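Local coordinates for CigR Protein (Salmonella enterica subsp. enterica serovar Typhimurium, PDB 4EW5), which is a putative inner membrane protein of unknown function, represented here by its C-terminal domain, at residues R21-N26 with G64-Y69. Numbering follows the deposited sequence.
With EDO (1,2-ethanediol), chain C.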
loop_
_atom_site.group_PDB
_atom_site.type_symbol
_atom_site.label_atom_id
_atom_site.label_comp_id
_atom_site.label_asym_id
_atom_site.label_seq_id
_atom_site.Cartn_x
_atom_site.Cartn_y
_atom_site.Cartn_z
ATOM N N ARG A 21 -6.024 5.961 5.503
ATOM C CA ARG A 21 -6.749 7.193 5.696
ATOM C C ARG A 21 -8.226 7.007 5.362
ATOM O O ARG A 21 -9.070 7.561 6.002
ATOM C CB ARG A 21 -6.142 8.337 4.891
ATOM C CG ARG A 21 -6.881 9.649 5.017
ATOM C CD ARG A 21 -6.576 10.229 6.417
ATOM N NE ARG A 21 -7.011 11.603 6.548
ATOM C CZ ARG A 21 -7.127 12.271 7.703
ATOM N NH1 ARG A 21 -6.883 11.698 8.861
ATOM N NH2 ARG A 21 -7.510 13.543 7.657
ATOM N N GLN A 22 -8.538 6.239 4.332
ATOM C CA GLN A 22 -9.951 5.874 4.076
ATOM C C GLN A 22 -10.590 5.154 5.213
ATOM O O GLN A 22 -11.743 5.432 5.558
ATOM C CB GLN A 22 -10.054 4.994 2.844
ATOM C CG GLN A 22 -9.714 5.706 1.599
ATOM C CD GLN A 22 -9.529 4.753 0.417
ATOM O OE1 GLN A 22 -9.315 3.557 0.576
ATOM N NE2 GLN A 22 -9.546 5.327 -0.758
ATOM N N LEU A 23 -9.874 4.189 5.830
ATOM C CA LEU A 23 -10.390 3.486 6.978
ATOM C C LEU A 23 -10.593 4.456 8.140
ATOM O O LEU A 23 -11.663 4.499 8.797
ATOM C CB LEU A 23 -9.399 2.376 7.366
ATOM C CG LEU A 23 -9.389 1.138 6.478
ATOM C CD1 LEU A 23 -8.104 0.312 6.637
ATOM C CD2 LEU A 23 -10.639 0.289 6.786
ATOM N N ALA A 24 -9.529 5.173 8.526
ATOM C CA ALA A 24 -9.699 6.119 9.666
ATOM C C ALA A 24 -10.884 7.066 9.509
ATOM O O ALA A 24 -11.718 7.181 10.435
ATOM C CB ALA A 24 -8.367 6.932 9.892
ATOM N N VAL A 25 -10.991 7.745 8.352
ATOM C CA VAL A 25 -11.983 8.764 8.164
ATOM C C VAL A 25 -13.387 8.143 8.183
ATOM O O VAL A 25 -14.270 8.628 8.843
ATOM C CB VAL A 25 -11.788 9.564 6.850
ATOM C CG1 VAL A 25 -13.042 10.422 6.512
ATOM C CG2 VAL A 25 -10.475 10.383 6.918
ATOM N N ASN A 26 -13.573 7.065 7.439
ATOM C CA ASN A 26 -14.906 6.414 7.369
ATOM C C ASN A 26 -15.358 5.689 8.600
ATOM O O ASN A 26 -16.576 5.513 8.799
ATOM C CB ASN A 26 -15.041 5.617 6.090
ATOM C CG ASN A 26 -14.957 6.528 4.849
ATOM O OD1 ASN A 26 -14.024 6.399 3.995
ATOM N ND2 ASN A 26 -15.882 7.528 4.780
ATOM N N GLY A 64 -9.554 -5.661 10.849
ATOM C CA GLY A 64 -10.020 -6.531 9.803
ATOM C C GLY A 64 -9.577 -6.203 8.394
ATOM O O GLY A 64 -9.650 -7.097 7.518
ATOM N N GLN A 65 -9.137 -4.938 8.158
ATOM C CA GLN A 65 -8.813 -4.412 6.845
ATOM C C GLN A 65 -7.366 -4.048 6.652
ATOM O O GLN A 65 -7.022 -3.429 5.649
ATOM C CB GLN A 65 -9.685 -3.137 6.570
ATOM C CG GLN A 65 -11.113 -3.343 7.007
ATOM C CD GLN A 65 -11.800 -4.207 6.026
ATOM O OE1 GLN A 65 -11.607 -4.024 4.815
ATOM N NE2 GLN A 65 -12.589 -5.171 6.508
ATOM N N LEU A 66 -6.546 -4.336 7.646
ATOM C CA LEU A 66 -5.138 -4.208 7.606
ATOM C C LEU A 66 -4.495 -5.609 7.710
ATOM O O LEU A 66 -5.044 -6.503 8.277
ATOM C CB LEU A 66 -4.649 -3.416 8.838
ATOM C CG LEU A 66 -5.129 -1.969 8.917
ATOM C CD1 LEU A 66 -4.734 -1.385 10.249
ATOM C CD2 LEU A 66 -4.540 -1.174 7.756
ATOM N N PRO A 67 -3.315 -5.787 7.134
ATOM C CA PRO A 67 -2.653 -7.096 7.212
ATOM C C PRO A 67 -2.351 -7.574 8.611
ATOM O O PRO A 67 -2.066 -6.778 9.541
ATOM C CB PRO A 67 -1.317 -6.888 6.441
ATOM C CG PRO A 67 -1.576 -5.743 5.569
ATOM C CD PRO A 67 -2.535 -4.822 6.367
ATOM N N TYR A 68 -2.399 -8.873 8.816
ATOM C CA TYR A 68 -2.221 -9.410 10.128
ATOM C C TYR A 68 -0.950 -10.236 10.098
ATOM O O TYR A 68 -0.823 -11.157 9.283
ATOM C CB TYR A 68 -3.441 -10.301 10.515
ATOM C CG TYR A 68 -3.145 -11.192 11.718
ATOM C CD1 TYR A 68 -2.601 -10.655 12.899
ATOM C CD2 TYR A 68 -3.375 -12.530 11.682
ATOM C CE1 TYR A 68 -2.357 -11.476 13.999
ATOM C CE2 TYR A 68 -3.087 -13.371 12.774
ATOM C CZ TYR A 68 -2.586 -12.830 13.931
ATOM O OH TYR A 68 -2.248 -13.601 15.005
ATOM N N TYR A 69 -0.050 -9.936 11.019
ATOM C CA TYR A 69 1.218 -10.661 11.193
ATOM C C TYR A 69 1.312 -11.150 12.597
ATOM O O TYR A 69 1.404 -10.335 13.562
ATOM C CB TYR A 69 2.405 -9.748 10.947
ATOM C CG TYR A 69 2.400 -9.022 9.636
ATOM C CD1 TYR A 69 2.901 -9.623 8.479
ATOM C CD2 TYR A 69 1.936 -7.717 9.550
ATOM C CE1 TYR A 69 2.895 -8.955 7.287
ATOM C CE2 TYR A 69 1.889 -7.037 8.346
ATOM C CZ TYR A 69 2.392 -7.613 7.223
ATOM O OH TYR A 69 2.325 -6.900 6.026
HETATM C C1 EDO C . -7.513 13.426 3.914
HETATM O O1 EDO C . -8.321 14.510 4.536
HETATM C C2 EDO C . -5.976 13.601 4.056
HETATM O O2 EDO C . -5.077 12.997 3.048
#
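Leu23 reaches from the last turn of helix 11-26 to Gln65 and Leu66, in the loop between helix 60-63 and strand 72-77, and the contact is made mostly of carbon-carbon packing. Both methyls of Leu23 meet the aliphatic root of Gln65: CD2 lies 3.6 Å from Gln65 CB and almost as near its CG. Leu23 CD1 touches the same CB and comes within 4.0 Å of the carbonyl O of Gln65. Gln65 bends at its second torsion (chi2 -76°), which leads the amide away from the helix and leaves methylenes against the leucine. Leu66 CD2 meets Leu23 CD1 at 4.0 Å; Leu66 also packs on Leu81 of strand 80-85, linking the helix to the sheet. Gln65 packs on Gln22 of the second subunit, placing the contact beside the subunit interface.

Arg21 donates hydrogen bonds from NH1 to the carbonyls of Val98 and Asp100, and from NH2 to that of Leu101. A 1,2-ethanediol, probably from the crystallisation liquor, sits at the guanidinium edge, its O1 taking a weak hydrogen bond from Arg21 NH2 (3.4 Å, 167°), while Val25 CG2 lies 3.7 Å above one face, toward its rim.

With just 119 Å² buried, 21-26 and 64-69 are joined by van der Waals packing, with no hydrogen bond between them.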